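Local coordinates for foldase protein PrsA (Streptococcus pneumoniae, PDB 5TVL) that probably assists the folding of secreted proteins outside the cell after translocation, as a lipoprotein foldase with peptidyl-prolyl cis-trans isomerase activity, at residues Glu175-Glu178 with Gln179-Lys182. Residues are numbered along the deposited sequence; the frame is centred on the assembly and turned at random.
With SO4 (sulfate ion), chain L.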
loop_
_atom_site.group_PDB
_atom_site.type_symbol
_atom_site.label_atom_id
_atom_site.label_comp_id
_atom_site.label_asym_id
_atom_site.label_seq_id
_atom_site.Cartn_x
_atom_site.Cartn_y
_atom_site.Cartn_z
ATOM N N GLU A 175 -0.886 -9.171 -9.594
ATOM C CA GLU A 175 -2.008 -9.580 -10.452
ATOM C C GLU A 175 -2.894 -10.671 -9.820
ATOM O O GLU A 175 -4.044 -10.840 -10.230
ATOM C CB GLU A 175 -1.484 -10.059 -11.818
ATOM C CG GLU A 175 -0.762 -8.981 -12.629
ATOM C CD GLU A 175 0.218 -9.538 -13.655
ATOM O OE1 GLU A 175 1.078 -10.372 -13.289
ATOM O OE2 GLU A 175 0.146 -9.123 -14.830
ATOM N N VAL A 176 -2.356 -11.405 -8.842
ATOM C CA VAL A 176 -3.070 -12.486 -8.143
ATOM C C VAL A 176 -3.160 -12.143 -6.645
ATOM O O VAL A 176 -2.201 -11.597 -6.091
ATOM C CB VAL A 176 -2.331 -13.836 -8.321
ATOM C CG1 VAL A 176 -3.182 -14.998 -7.824
ATOM C CG2 VAL A 176 -1.932 -14.048 -9.781
ATOM N N PRO A 177 -4.296 -12.459 -5.978
ATOM C CA PRO A 177 -4.385 -12.147 -4.537
ATOM C C PRO A 177 -3.422 -12.960 -3.658
ATOM O O PRO A 177 -3.035 -14.074 -4.024
ATOM C CB PRO A 177 -5.844 -12.480 -4.180
ATOM C CG PRO A 177 -6.565 -12.623 -5.474
ATOM C CD PRO A 177 -5.550 -13.052 -6.482
ATOM N N GLU A 178 -3.065 -12.401 -2.502
ATOM C CA GLU A 178 -2.070 -12.996 -1.599
ATOM C C GLU A 178 -2.438 -14.413 -1.165
ATOM O O GLU A 178 -1.609 -15.319 -1.234
ATOM C CB GLU A 178 -1.869 -12.099 -0.368
ATOM C CG GLU A 178 -0.868 -12.599 0.674
ATOM C CD GLU A 178 0.524 -12.853 0.113
ATOM O OE1 GLU A 178 0.919 -12.191 -0.873
ATOM O OE2 GLU A 178 1.234 -13.715 0.672
ATOM N N GLN A 179 -3.680 -14.589 -0.726
ATOM C CA GLN A 179 -4.188 -15.904 -0.300
ATOM C C GLN A 179 -4.330 -16.930 -1.437
ATOM O O GLN A 179 -4.313 -18.139 -1.179
ATOM C CB GLN A 179 -5.519 -15.781 0.463
ATOM C CG GLN A 179 -6.676 -15.132 -0.298
ATOM C CD GLN A 179 -6.839 -13.653 0.025
ATOM O OE1 GLN A 179 -5.875 -12.893 -0.040
ATOM N NE2 GLN A 179 -8.054 -13.239 0.375
ATOM N N VAL A 180 -4.475 -16.458 -2.677
ATOM C CA VAL A 180 -4.480 -17.345 -3.849
ATOM C C VAL A 180 -3.059 -17.825 -4.162
ATOM O O VAL A 180 -2.860 -18.992 -4.518
ATOM C CB VAL A 180 -5.108 -16.668 -5.092
ATOM C CG1 VAL A 180 -5.071 -17.601 -6.302
ATOM C CG2 VAL A 180 -6.545 -16.246 -4.804
ATOM N N LYS A 181 -2.086 -16.918 -4.037
ATOM C CA LYS A 181 -0.671 -17.245 -4.249
ATOM C C LYS A 181 -0.151 -18.231 -3.206
ATOM O O LYS A 181 0.448 -19.251 -3.557
ATOM C CB LYS A 181 0.197 -15.981 -4.222
ATOM C CG LYS A 181 -0.020 -15.049 -5.406
ATOM C CD LYS A 181 1.012 -13.931 -5.457
ATOM C CE LYS A 181 0.932 -13.042 -4.229
ATOM N NZ LYS A 181 1.633 -11.748 -4.419
ATOM N N LYS A 182 -0.386 -17.924 -1.931
ATOM C CA LYS A 182 0.080 -18.783 -0.839
ATOM C C LYS A 182 -0.548 -20.172 -0.897
ATOM O O LYS A 182 0.134 -21.169 -0.644
ATOM C CB LYS A 182 -0.178 -18.136 0.527
ATOM C CG LYS A 182 0.723 -16.946 0.836
ATOM C CD LYS A 182 2.126 -17.386 1.230
ATOM C CE LYS A 182 3.038 -16.205 1.522
ATOM N NZ LYS A 182 2.589 -15.389 2.686
HETATM S S SO4 L . 0.784 -17.565 6.467
HETATM O O1 SO4 L . 1.190 -16.507 5.514
HETATM O O2 SO4 L . -0.692 -17.594 6.581
HETATM O O3 SO4 L . 1.265 -18.878 5.985
HETATM O O4 SO4 L . 1.383 -17.283 7.791
#
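Val180 lays its CG2 methyl against the ring of Pro177, 3.7 Å from Pro177 CG, while its other methyl, CG1, meets CG1 of Val176 at 3.6 Å; the two valine side chains cross at about a right angle. Pro177 is the N-cap residue of the helix, and the backbone shows it: Lys181 N donates to Pro177 O at 3.0 Å, nearly in line with the carbonyl, whereas the bond from Val180 N to the same oxygen is weak, its N-H...O angle being 125°. One residue further on, Lys182 N donates to Glu178 O in an almost straight bond (171°).

The carboxylate of Glu178 is shared between two lysines, an i to i+3 and i to i+4 salt-bridge network in the helix's first turn. With CG anti to the backbone N (chi1 179°) and a bend at chi2, it stands at the helix flank between the lysine chains, where OE2 forms a salt bridge 2.9 Å long with Lys182 NZ and OE1 a long one, 3.6 Å, with Lys181 NZ. Lys181 NZ is held chiefly by the carbonyls of Ser171 and Ser173; Lys182 NZ also gives a weak bond to O1 of a sulfate probably supplied by the crystallisation medium.

Within the PpiC-type isomerase domain, this start of helix 178-186 packs on the four-stranded antiparallel sheet: Val176 rests on Ile167 and Phe169, Val180 on Ile196, Tyr209 and Val211, and Gln179 NE2 bonds Thr197 O of strand 196-198.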